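Local coordinates for protein putative short-chain dehydrogenase/reductase (Burkholderia xenovorans, PDB 5K9Z) that probably catalyses the NAD- or NADP-dependent interconversion of an alcohol and a carbonyl compound, as a member of the short-chain dehydrogenase/reductase family, at residues T194-M199 with I210-R215; Q226-A231 with L248-G253; G87-M92 with K129-A134; D122-G127 with I169-S174; A30-M35 with A40-A45. All coordinates share one frame; numbering follows the deposited sequence.

Contact 1: T194-M199 with I210-R215; sequences TVTEMM and IDAATR
The van der Waals part of this contact centres on the methyl of Ala212, which two threonines receive. Thr196 comes closest: its CB lies 3.4 Å from Ala212 CB, a little tighter than usual for two carbons, and both OG1 and CG2 of Thr196 also lie against that methyl. Thr194, at the cap of the same helix, adds its hydroxyl, OG1 standing 3.5 Å from Ala212 CB, while its CG2 lies 4.0 Å from Ala213 CA. Alanine suits these positions because a short side chain lets the backbones come close, with 6.3 Å between the CA atoms of Thr196 and Ala212.

In short-chain dehydrogenases the region between the sixth and seventh strands of the sheet carries small helices that commonly form a lid over the substrate pocket, and helices 195-199 and 205-216 probably belong to it. They meet at the surface; Thr196 also touches Ala208, and Phe265 of the second subunit packs on Val195 and Met198.

The hydrogen bonds lie within each helix. Thr194 is the N-cap of helix 195-199: with chi1 at 79° its OG1 sits between backbone N and carbonyl carbon, where it accepts from Glu197 N at 3.1 Å in a nearly straight bond (177°). Thr214 OG1 gives a hydrogen bond of 2.9 Å to Ile210 O, on the opposite face of that carbonyl from Thr214 N.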
# COMPACT_ATOMS: atom_id res chain seq x y z
N THR C 194 14.30 -10.29 -5.38
CA THR C 194 14.54 -10.17 -6.81
C THR C 194 14.24 -11.52 -7.46
O THR C 194 14.18 -12.55 -6.79
CB THR C 194 15.99 -9.75 -7.14
OG1 THR C 194 16.86 -10.88 -7.03
CG2 THR C 194 16.46 -8.66 -6.17
N VAL C 195 14.05 -11.49 -8.78
CA VAL C 195 13.79 -12.73 -9.50
C VAL C 195 15.05 -13.60 -9.54
O VAL C 195 14.95 -14.84 -9.60
CB VAL C 195 13.23 -12.43 -10.90
CG1 VAL C 195 14.29 -11.77 -11.80
CG2 VAL C 195 12.65 -13.70 -11.53
N THR C 196 16.24 -12.99 -9.48
CA THR C 196 17.49 -13.75 -9.44
C THR C 196 17.58 -14.60 -8.17
O THR C 196 17.89 -15.79 -8.23
CB THR C 196 18.68 -12.79 -9.51
OG1 THR C 196 18.63 -12.05 -10.74
CG2 THR C 196 20.00 -13.55 -9.43
N GLU C 197 17.32 -13.99 -7.01
CA GLU C 197 17.29 -14.74 -5.76
C GLU C 197 16.26 -15.87 -5.82
O GLU C 197 16.49 -16.96 -5.28
CB GLU C 197 16.97 -13.81 -4.59
CG GLU C 197 17.42 -14.32 -3.24
CD GLU C 197 17.42 -13.22 -2.20
OE1 GLU C 197 16.40 -12.50 -2.11
OE2 GLU C 197 18.46 -13.04 -1.52
N MET C 198 15.13 -15.63 -6.47
CA MET C 198 14.10 -16.65 -6.60
C MET C 198 14.55 -17.79 -7.49
O MET C 198 14.38 -18.97 -7.15
CB MET C 198 12.82 -16.04 -7.15
CG MET C 198 12.16 -15.09 -6.18
SD MET C 198 10.54 -14.64 -6.80
CE MET C 198 10.06 -13.42 -5.57
N MET C 199 15.14 -17.46 -8.65
CA MET C 199 15.42 -18.40 -9.72
C MET C 199 16.81 -19.01 -9.65
O MET C 199 16.99 -20.20 -9.92
CB MET C 199 15.27 -17.71 -11.08
CG MET C 199 13.88 -17.21 -11.38
SD MET C 199 13.02 -18.25 -12.57
CE MET C 199 11.55 -17.25 -12.81
N ILE C 210 23.47 -11.20 -4.64
CA ILE C 210 24.00 -9.93 -4.14
C ILE C 210 24.02 -8.88 -5.25
O ILE C 210 23.60 -7.73 -5.05
CB ILE C 210 25.41 -10.14 -3.54
CG1 ILE C 210 25.33 -10.98 -2.26
CG2 ILE C 210 26.07 -8.80 -3.25
CD1 ILE C 210 26.69 -11.39 -1.75
N ASP C 211 24.53 -9.26 -6.43
CA ASP C 211 24.49 -8.37 -7.60
C ASP C 211 23.07 -7.90 -7.90
O ASP C 211 22.82 -6.70 -8.05
CB ASP C 211 25.06 -9.08 -8.83
CG ASP C 211 26.58 -9.16 -8.81
OD1 ASP C 211 27.18 -8.87 -7.76
OD2 ASP C 211 27.16 -9.52 -9.86
N ALA C 212 22.13 -8.85 -8.00
CA ALA C 212 20.74 -8.53 -8.30
C ALA C 212 20.16 -7.56 -7.28
O ALA C 212 19.48 -6.59 -7.64
CB ALA C 212 19.90 -9.80 -8.31
N ALA C 213 20.39 -7.83 -5.99
CA ALA C 213 19.88 -6.96 -4.95
C ALA C 213 20.50 -5.57 -5.02
O ALA C 213 19.84 -4.57 -4.73
CB ALA C 213 20.12 -7.59 -3.58
N THR C 214 21.77 -5.47 -5.43
CA THR C 214 22.40 -4.16 -5.55
C THR C 214 21.68 -3.29 -6.58
O THR C 214 21.28 -2.16 -6.28
CB THR C 214 23.88 -4.33 -5.91
OG1 THR C 214 24.55 -4.97 -4.82
CG2 THR C 214 24.53 -2.96 -6.19
N ARG C 215 21.51 -3.81 -7.80
CA ARG C 215 20.87 -3.02 -8.86
C ARG C 215 19.41 -2.69 -8.52
O ARG C 215 18.90 -1.65 -8.95
CB ARG C 215 20.95 -3.76 -10.20

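Contact 2: Q226-A231 with L248-G253; sequences QEIAAA and LVVDSG
Ile228 meets Val250 with a folded rather than extended side chain: chi2 of -52° bends CD1 back, and this one methyl lies against all three side-chain carbons of the valine. It is 3.7 Å from Val250 CB and slightly farther from both CG1 and CG2. The two side chains pass alongside each other, pointing opposite ways. One turn further along the helix, Ala231 CB rests 3.9 Å from Leu248 CD2 and 4.2 Å from Val250 CG2. The small alanine matches a longer leucine, whereas the branched valine suits both the strand backbone and a broad apolar surface.

Helix 225-236 here runs nearly antiparallel to strand 247-250 (165°), with 9.9 Å between the axes of the short segments. This strand is the last of the parallel Rossmann-type sheet, and the helix also covers the adjoining strand 184-191 through Ile228 on Val189 and Pro191.

Beyond the strand the chain turns. Gly253 N donates to Asp251 OD1 at 2.8 Å, forming an Asx turn in which the oxygen is met from above its carboxylate plane; OD2 accepts from Thr255 N. At Gly253, phi of 89° would press a beta carbon against Ser252 O, and glycine has none.

The side chains that meet are all hydrocarbon, so helix and strand are held by apolar burial and shape, whereas the turn beside them is fixed by directed polar bonds.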
# COMPACT_ATOMS: atom_id res chain seq x y z
N GLN C 226 20.94 -11.10 7.18
CA GLN C 226 21.15 -10.66 8.55
C GLN C 226 20.27 -9.47 8.91
O GLN C 226 19.88 -9.30 10.08
CB GLN C 226 22.64 -10.34 8.73
CG GLN C 226 23.60 -11.54 8.64
CD GLN C 226 23.65 -12.23 7.26
OE1 GLN C 226 23.65 -11.58 6.21
NE2 GLN C 226 23.70 -13.56 7.27
N GLU C 227 19.94 -8.63 7.93
CA GLU C 227 19.11 -7.45 8.20
C GLU C 227 17.67 -7.84 8.49
O GLU C 227 17.00 -7.20 9.31
CB GLU C 227 19.17 -6.47 7.04
CG GLU C 227 20.55 -5.91 6.85
CD GLU C 227 20.69 -5.19 5.53
OE1 GLU C 227 20.08 -4.11 5.39
OE2 GLU C 227 21.40 -5.71 4.65
N ILE C 228 17.17 -8.87 7.81
CA ILE C 228 15.83 -9.37 8.12
C ILE C 228 15.82 -10.03 9.49
O ILE C 228 14.90 -9.82 10.29
CB ILE C 228 15.35 -10.35 7.03
CG1 ILE C 228 15.46 -9.69 5.66
CG2 ILE C 228 13.90 -10.82 7.33
CD1 ILE C 228 14.79 -8.35 5.59
N ALA C 229 16.87 -10.81 9.79
CA ALA C 229 17.03 -11.32 11.15
C ALA C 229 16.95 -10.19 12.17
O ALA C 229 16.24 -10.30 13.17
CB ALA C 229 18.36 -12.07 11.26
N ALA C 230 17.61 -9.06 11.90
CA ALA C 230 17.58 -7.97 12.86
C ALA C 230 16.21 -7.35 12.97
O ALA C 230 15.82 -6.90 14.06
CB ALA C 230 18.61 -6.90 12.48
N ALA C 231 15.46 -7.30 11.86
CA ALA C 231 14.10 -6.78 11.92
C ALA C 231 13.22 -7.69 12.77
O ALA C 231 12.41 -7.22 13.57
CB ALA C 231 13.52 -6.64 10.51
N LEU C 248 6.52 -4.95 8.81
CA LEU C 248 7.75 -4.17 8.75
C LEU C 248 8.42 -4.44 7.41
O LEU C 248 8.91 -5.55 7.17
CB LEU C 248 8.65 -4.53 9.93
CG LEU C 248 10.04 -3.92 10.00
CD1 LEU C 248 9.99 -2.44 9.75
CD2 LEU C 248 10.63 -4.22 11.37
N VAL C 249 8.43 -3.45 6.53
CA VAL C 249 8.91 -3.60 5.15
C VAL C 249 10.39 -3.24 5.10
O VAL C 249 10.80 -2.19 5.60
CB VAL C 249 8.10 -2.73 4.18
CG1 VAL C 249 8.67 -2.82 2.75
CG2 VAL C 249 6.61 -3.10 4.22
N VAL C 250 11.19 -4.12 4.49
CA VAL C 250 12.63 -3.93 4.38
C VAL C 250 12.96 -4.08 2.90
O VAL C 250 13.34 -5.16 2.44
CB VAL C 250 13.43 -4.92 5.24
CG1 VAL C 250 14.93 -4.55 5.23
CG2 VAL C 250 12.88 -4.99 6.67
N ASP C 251 12.82 -2.97 2.13
CA ASP C 251 12.90 -3.09 0.67
C ASP C 251 13.54 -1.86 0.02
O ASP C 251 13.29 -1.62 -1.16
CB ASP C 251 11.48 -3.31 0.09
CG ASP C 251 10.61 -2.04 0.09
OD1 ASP C 251 10.89 -1.07 0.84
OD2 ASP C 251 9.61 -2.01 -0.64
N SER C 252 14.29 -1.07 0.76
CA SER C 252 14.91 0.14 0.24
C SER C 252 13.89 1.14 -0.29
O SER C 252 14.25 2.02 -1.06
CB SER C 252 15.95 -0.19 -0.85
OG SER C 252 16.98 -0.97 -0.31
N GLY C 253 12.62 1.00 0.09
CA GLY C 253 11.58 1.95 -0.27
C GLY C 253 10.84 1.70 -1.57
O GLY C 253 10.01 2.53 -1.96

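Contact 3: G87-M92 with K129-A134; sequences GRLDCM and KHAARA
Ala131 presents its methyl to Met92 and Leu89, joining helix 110-138 to the approach and start of strand 91-94 in the Rossmann-type parallel sheet of the short-chain dehydrogenases. The closest approach is Met92 CB to Ala131 CB, 3.6 Å, and the methionine then runs alongside: CG is 3.7 Å from the same methyl before the chain bends at chi2 (76°). Leu89 brings one branch to the same methyl, CD2 lying 4.0 Å from Ala131 CB. A longer and looser pairing, Leu89 CB to Ala134 CB at 4.5 Å, continues the contact one turn later. Small residues spaced three apart form the flank of the helix facing the strand, while the long, flexible Met92 and the branched Leu89 span the distance between the backbones.

Around this apolar core, Leu19 of strand 17-21 and Met135 of the helix each touch both Leu89 and Met92, while Ile143 of strand 141-146 packs on Ala131. Polar partners fix the surroundings: Leu89 O accepts from Gln138 NE2, and Lys129 NZ and His130 NE2 both reach Glu72 OE2. The ND1 atom of His130 also bonds to a glycerol, probably from the crystallisation liquor.

Before the strand, Gly87 ends the preceding helix with positive phi, a conformation that glycine takes easily. The next residue, Arg88, grips Asp90 side-on in a salt bridge: NE bonds to OD2 at 3.1 Å and to OD1 at 3.0 Å, and OD1 also accepts from NH2, at 2.9 Å, on its syn lone pair.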
# COMPACT_ATOMS: atom_id res chain seq x y z
N GLY C 87 10.14 -25.85 28.21
CA GLY C 87 9.01 -25.52 29.06
C GLY C 87 8.17 -24.34 28.62
O GLY C 87 7.11 -24.10 29.21
N ARG C 88 8.57 -23.62 27.58
CA ARG C 88 7.81 -22.47 27.12
C ARG C 88 8.19 -22.19 25.67
O ARG C 88 9.18 -22.71 25.16
CB ARG C 88 8.08 -21.23 28.00
CG ARG C 88 9.55 -20.81 27.99
CD ARG C 88 9.84 -19.66 28.95
NE ARG C 88 9.07 -18.45 28.65
CZ ARG C 88 8.02 -18.04 29.36
NH1 ARG C 88 7.61 -18.73 30.41
NH2 ARG C 88 7.38 -16.93 29.02
N LEU C 89 7.38 -21.36 25.01
CA LEU C 89 7.68 -20.82 23.69
C LEU C 89 7.40 -19.32 23.70
O LEU C 89 6.27 -18.90 23.98
CB LEU C 89 6.85 -21.50 22.60
CG LEU C 89 7.13 -21.01 21.18
CD1 LEU C 89 8.58 -21.29 20.79
CD2 LEU C 89 6.16 -21.65 20.20
N ASP C 90 8.43 -18.52 23.44
CA ASP C 90 8.28 -17.07 23.50
C ASP C 90 8.14 -16.43 22.13
O ASP C 90 7.48 -15.39 22.01
CB ASP C 90 9.47 -16.45 24.22
CG ASP C 90 9.55 -16.90 25.65
OD1 ASP C 90 8.64 -16.55 26.41
OD2 ASP C 90 10.53 -17.59 26.01
N CYS C 91 8.75 -17.01 21.11
CA CYS C 91 8.77 -16.40 19.79
C CYS C 91 8.65 -17.49 18.75
O CYS C 91 9.36 -18.50 18.82
CB CYS C 91 10.05 -15.57 19.58
SG CYS C 91 10.12 -14.83 17.93
N MET C 92 7.73 -17.32 17.81
CA MET C 92 7.57 -18.22 16.67
C MET C 92 7.89 -17.46 15.39
O MET C 92 7.36 -16.37 15.18
CB MET C 92 6.14 -18.75 16.61
CG MET C 92 5.86 -19.60 15.39
SD MET C 92 6.58 -21.23 15.55
CE MET C 92 5.94 -22.08 14.10
N LYS C 129 -1.50 -21.07 14.60
CA LYS C 129 -2.43 -21.85 15.42
C LYS C 129 -1.71 -22.52 16.59
O LYS C 129 -2.10 -22.34 17.74
CB LYS C 129 -3.14 -22.88 14.55
CG LYS C 129 -3.98 -23.89 15.34
CD LYS C 129 -4.65 -24.85 14.38
CE LYS C 129 -5.32 -26.02 15.12
NZ LYS C 129 -5.92 -26.97 14.15
N HIS C 130 -0.65 -23.27 16.31
CA HIS C 130 -0.05 -24.07 17.38
C HIS C 130 0.87 -23.26 18.28
O HIS C 130 0.92 -23.51 19.49
CB HIS C 130 0.64 -25.29 16.78
CG HIS C 130 -0.35 -26.24 16.18
ND1 HIS C 130 -1.08 -27.13 16.95
CD2 HIS C 130 -0.83 -26.35 14.92
CE1 HIS C 130 -1.92 -27.78 16.18
NE2 HIS C 130 -1.79 -27.34 14.94
N ALA C 131 1.59 -22.26 17.75
CA ALA C 131 2.33 -21.37 18.64
C ALA C 131 1.39 -20.64 19.59
O ALA C 131 1.68 -20.51 20.79
CB ALA C 131 3.17 -20.37 17.83
N ALA C 132 0.25 -20.18 19.09
CA ALA C 132 -0.69 -19.45 19.92
C ALA C 132 -1.26 -20.33 21.03
O ALA C 132 -1.48 -19.86 22.15
CB ALA C 132 -1.81 -18.86 19.06
N ARG C 133 -1.51 -21.62 20.73
CA ARG C 133 -1.96 -22.55 21.76
C ARG C 133 -1.00 -22.57 22.94
O ARG C 133 -1.42 -22.60 24.10
CB ARG C 133 -2.11 -23.95 21.19
CG ARG C 133 -3.35 -24.18 20.36
CD ARG C 133 -3.40 -25.64 19.85
NE ARG C 133 -4.65 -25.92 19.15
CZ ARG C 133 -5.05 -27.13 18.77
NH1 ARG C 133 -4.29 -28.19 19.02
NH2 ARG C 133 -6.21 -27.27 18.15
N ALA C 134 0.31 -22.59 22.67
CA ALA C 134 1.26 -22.55 23.77
C ALA C 134 1.28 -21.17 24.43
O ALA C 134 1.42 -21.05 25.65
CB ALA C 134 2.65 -22.95 23.27

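Contact 4: D122-G127 with I169-S174; sequences DGVFYG and IGLTRS
Leu171 reaches across to Phe125 with a single methyl, and this is the tight part of the contact. Its CD2 lies 3.6 Å from Phe125 CA and 3.8 Å from Phe125 CB, so the leucine presses on the backbone and root of the phenylalanine and not on its ring. CG of Leu171 is anti to the backbone N (chi1 -178°), which extends the branch straight out from its own helix toward the other. Leucine suits the place because it bridges backbones whose nearest CA atoms, those of Phe125 and Leu171, are still 7.4 Å apart.

The inner side is looser: Val124 CG1 stands 4.3 Å from Leu171 CD2, a light touch, although the valine is buried. Thr172, on the same inward flank, faces Val186 and Ala188 of strand 184-191 and returns its hydroxyl to Val168 O. On the outer side Phe125 is exposed, and its ring takes no part in the leucine contact.

Helices 110-138 and 159-179 are the long pair that packs side by side on one face of the sheet, an arrangement characteristic of the Rossmann-type fold of short-chain dehydrogenases.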
# COMPACT_ATOMS: atom_id res chain seq x y z
N ASP C 122 -0.60 -22.16 4.18
CA ASP C 122 -1.06 -23.14 5.18
C ASP C 122 -0.04 -23.27 6.29
O ASP C 122 -0.41 -23.32 7.48
CB ASP C 122 -1.29 -24.51 4.53
CG ASP C 122 -2.38 -24.50 3.47
OD1 ASP C 122 -3.20 -23.56 3.43
OD2 ASP C 122 -2.36 -25.41 2.62
N GLY C 123 1.25 -23.30 5.93
CA GLY C 123 2.29 -23.42 6.93
C GLY C 123 2.28 -22.28 7.94
O GLY C 123 2.60 -22.47 9.12
N VAL C 124 1.94 -21.08 7.49
CA VAL C 124 1.86 -19.95 8.42
C VAL C 124 0.65 -20.11 9.33
O VAL C 124 0.73 -19.83 10.54
CB VAL C 124 1.81 -18.63 7.64
CG1 VAL C 124 1.57 -17.48 8.59
CG2 VAL C 124 3.09 -18.45 6.86
N PHE C 125 -0.49 -20.52 8.77
CA PHE C 125 -1.68 -20.78 9.59
C PHE C 125 -1.40 -21.82 10.67
O PHE C 125 -1.76 -21.62 11.84
CB PHE C 125 -2.85 -21.21 8.70
CG PHE C 125 -3.96 -21.91 9.46
CD1 PHE C 125 -4.66 -21.26 10.46
CD2 PHE C 125 -4.30 -23.21 9.15
CE1 PHE C 125 -5.68 -21.92 11.15
CE2 PHE C 125 -5.31 -23.88 9.83
CZ PHE C 125 -6.00 -23.23 10.83
N TYR C 126 -0.78 -22.94 10.29
CA TYR C 126 -0.48 -23.98 11.28
C TYR C 126 0.45 -23.44 12.35
O TYR C 126 0.26 -23.71 13.54
CB TYR C 126 0.15 -25.21 10.61
CG TYR C 126 -0.64 -25.87 9.50
CD1 TYR C 126 -2.02 -25.91 9.53
CD2 TYR C 126 0.01 -26.42 8.40
CE1 TYR C 126 -2.74 -26.48 8.51
CE2 TYR C 126 -0.71 -27.03 7.36
CZ TYR C 126 -2.08 -27.05 7.42
OH TYR C 126 -2.80 -27.62 6.41
N GLY C 127 1.46 -22.67 11.94
CA GLY C 127 2.39 -22.11 12.91
C GLY C 127 1.72 -21.12 13.86
O GLY C 127 1.99 -21.12 15.06
N ILE C 169 -0.22 -11.64 5.29
CA ILE C 169 -0.44 -10.36 5.95
C ILE C 169 -1.87 -10.27 6.49
O ILE C 169 -2.09 -9.80 7.61
CB ILE C 169 -0.10 -9.21 4.99
CG1 ILE C 169 1.42 -9.16 4.81
CG2 ILE C 169 -0.65 -7.87 5.51
CD1 ILE C 169 1.92 -8.12 3.82
N GLY C 170 -2.86 -10.77 5.74
CA GLY C 170 -4.22 -10.77 6.27
C GLY C 170 -4.39 -11.66 7.49
O GLY C 170 -5.05 -11.28 8.47
N LEU C 171 -3.79 -12.85 7.46
CA LEU C 171 -3.85 -13.74 8.61
C LEU C 171 -3.10 -13.13 9.80
O LEU C 171 -3.53 -13.28 10.95
CB LEU C 171 -3.25 -15.09 8.25
CG LEU C 171 -3.26 -16.17 9.31
CD1 LEU C 171 -4.66 -16.37 9.88
CD2 LEU C 171 -2.73 -17.43 8.69
N THR C 172 -1.98 -12.47 9.53
CA THR C 172 -1.26 -11.74 10.58
C THR C 172 -2.18 -10.74 11.29
O THR C 172 -2.26 -10.71 12.52
CB THR C 172 -0.05 -11.02 9.99
OG1 THR C 172 0.91 -11.97 9.50
CG2 THR C 172 0.61 -10.17 11.06
N ARG C 173 -2.89 -9.92 10.51
CA ARG C 173 -3.79 -8.93 11.07
C ARG C 173 -4.96 -9.58 11.78
O ARG C 173 -5.42 -9.10 12.83
CB ARG C 173 -4.30 -8.02 9.96
CG ARG C 173 -3.22 -7.17 9.32
CD ARG C 173 -3.68 -6.65 7.98
NE ARG C 173 -2.68 -5.76 7.38
CZ ARG C 173 -2.81 -5.22 6.18
NH1 ARG C 173 -3.89 -5.47 5.46
NH2 ARG C 173 -1.86 -4.41 5.70
N SER C 174 -5.50 -10.65 11.18
CA SER C 174 -6.68 -11.31 11.73
C SER C 174 -6.35 -11.97 13.06
O SER C 174 -7.06 -11.79 14.06
CB SER C 174 -7.20 -12.33 10.72
OG SER C 174 -8.47 -12.81 11.08

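Contact 5: A30-M35 with A40-A45; sequences ATARLM and AFVVLA
The peptide carbonyl of Met35 is the flat group that meets Ala40: Ala40 N donates to Met35 O at 2.9 Å, tilted 25° from the carbonyl plane. Ala40 CB sits 3.2 Å from the same oxygen, a close fit that suits a residue with only a methyl. Phe41 starts off away from the helix, and its ring meets that of His86, their planes about 30° apart.

Behind that bond the contact is apolar. Ala32 CB lies 4.0 Å from both Val42 CG1 and Leu44 CG, and Met35 CB is 4.1 Å from Val42 CG2. With CG1 of the valine anti to its backbone N, CG1 meets Ala32 CB, and CG2 lies between Ala32 O and Met35 CB.

Helix 26-37 and strand 41-46 complete a beta-alpha-beta unit with strand 17-21, the unit that opens the Rossmann fold. Residues 30-35 and 41-45 run nearly antiparallel (162°), and small alanines permit their axes to lie 8.5 Å apart.

At the tight turn the polar Met35 O is thus satisfied by Ala40 N, while the buried hydrocarbon side chains that hold the helix on the sheet need no polar partner.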
# COMPACT_ATOMS: atom_id res chain seq x y z
N ALA C 30 20.02 -17.04 9.31
CA ALA C 30 20.48 -15.77 9.86
C ALA C 30 19.69 -15.40 11.11
O ALA C 30 20.24 -14.83 12.06
CB ALA C 30 20.35 -14.66 8.82
N THR C 31 18.38 -15.70 11.12
CA THR C 31 17.54 -15.41 12.27
C THR C 31 17.88 -16.32 13.44
O THR C 31 17.97 -15.87 14.59
CB THR C 31 16.06 -15.55 11.90
OG1 THR C 31 15.75 -14.68 10.81
CG2 THR C 31 15.16 -15.19 13.10
N ALA C 32 18.06 -17.61 13.18
CA ALA C 32 18.48 -18.53 14.23
C ALA C 32 19.80 -18.08 14.85
O ALA C 32 19.95 -18.04 16.07
CB ALA C 32 18.61 -19.95 13.68
N ARG C 33 20.78 -17.72 14.01
CA ARG C 33 22.07 -17.25 14.52
C ARG C 33 21.89 -16.01 15.38
O ARG C 33 22.44 -15.92 16.48
CB ARG C 33 23.03 -16.94 13.37
CG ARG C 33 23.53 -18.13 12.62
CD ARG C 33 24.60 -17.75 11.60
NE ARG C 33 24.38 -18.46 10.34
CZ ARG C 33 25.02 -19.56 9.98
NH1 ARG C 33 24.74 -20.14 8.81
NH2 ARG C 33 25.96 -20.07 10.77
N LEU C 34 21.16 -15.01 14.89
CA LEU C 34 21.09 -13.75 15.62
C LEU C 34 20.31 -13.92 16.92
O LEU C 34 20.70 -13.36 17.96
CB LEU C 34 20.47 -12.65 14.77
CG LEU C 34 20.42 -11.27 15.45
CD1 LEU C 34 21.80 -10.83 15.91
CD2 LEU C 34 19.79 -10.22 14.55
N MET C 35 19.22 -14.68 16.90
CA MET C 35 18.46 -14.89 18.12
C MET C 35 19.29 -15.64 19.17
O MET C 35 19.23 -15.32 20.36
CB MET C 35 17.16 -15.63 17.82
CG MET C 35 16.16 -14.75 17.07
SD MET C 35 14.54 -15.55 16.93
CE MET C 35 13.54 -14.16 16.40
N ALA C 40 18.86 -16.26 23.11
CA ALA C 40 17.69 -17.13 23.07
C ALA C 40 18.08 -18.60 22.93
O ALA C 40 19.12 -18.94 22.35
CB ALA C 40 16.77 -16.71 21.92
N PHE C 41 17.21 -19.47 23.46
CA PHE C 41 17.22 -20.90 23.14
C PHE C 41 16.45 -21.11 21.84
O PHE C 41 15.26 -20.81 21.78
CB PHE C 41 16.57 -21.73 24.25
CG PHE C 41 17.27 -21.65 25.56
CD1 PHE C 41 18.34 -22.48 25.83
CD2 PHE C 41 16.83 -20.78 26.54
CE1 PHE C 41 18.99 -22.44 27.05
CE2 PHE C 41 17.47 -20.73 27.76
CZ PHE C 41 18.55 -21.55 28.02
N VAL C 42 17.12 -21.65 20.82
CA VAL C 42 16.54 -21.71 19.48
C VAL C 42 16.29 -23.17 19.10
O VAL C 42 17.18 -24.02 19.21
CB VAL C 42 17.44 -21.03 18.44
CG1 VAL C 42 16.80 -21.11 17.06
CG2 VAL C 42 17.73 -19.56 18.85
N VAL C 43 15.07 -23.45 18.66
CA VAL C 43 14.75 -24.71 18.01
C VAL C 43 14.71 -24.41 16.52
O VAL C 43 13.93 -23.56 16.07
CB VAL C 43 13.41 -25.27 18.50
CG1 VAL C 43 13.03 -26.52 17.69
CG2 VAL C 43 13.48 -25.62 20.00
N LEU C 44 15.58 -25.09 15.77
CA LEU C 44 15.69 -24.91 14.33
C LEU C 44 14.81 -25.93 13.61
O LEU C 44 15.05 -27.13 13.72
CB LEU C 44 17.14 -25.07 13.89
CG LEU C 44 18.09 -23.91 14.19
CD1 LEU C 44 18.51 -23.90 15.63
CD2 LEU C 44 19.28 -24.09 13.30
N ALA C 45 13.85 -25.44 12.84
CA ALA C 45 12.93 -26.33 12.13
C ALA C 45 13.18 -26.20 10.64
O ALA C 45 13.24 -25.08 10.11
CB ALA C 45 11.47 -26.01 12.46

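Overall arrangement
From the N terminus, contact 5 closes the shortest loop, turning helix 26-37 back onto strand 41-46. Contacts 3 and 4 come next and cross: contact 4 opens on helix 110-138 before contact 3 has closed on it, so this helix is tied both to strand 91-94 and to helix 159-179, and Met92 touches Gly127 between them. Contact 1 then closes a short loop of surface helices, and contact 2 follows in series, bringing helix 225-236 to the last strand. Helices 26-37 and 225-236 pack together where contacts 2 and 5 touch, and Met35 meets Cys91 where contacts 5 and 3 touch. Contact 1 stands apart, about 6 Å from contact 2 at the nearest atoms.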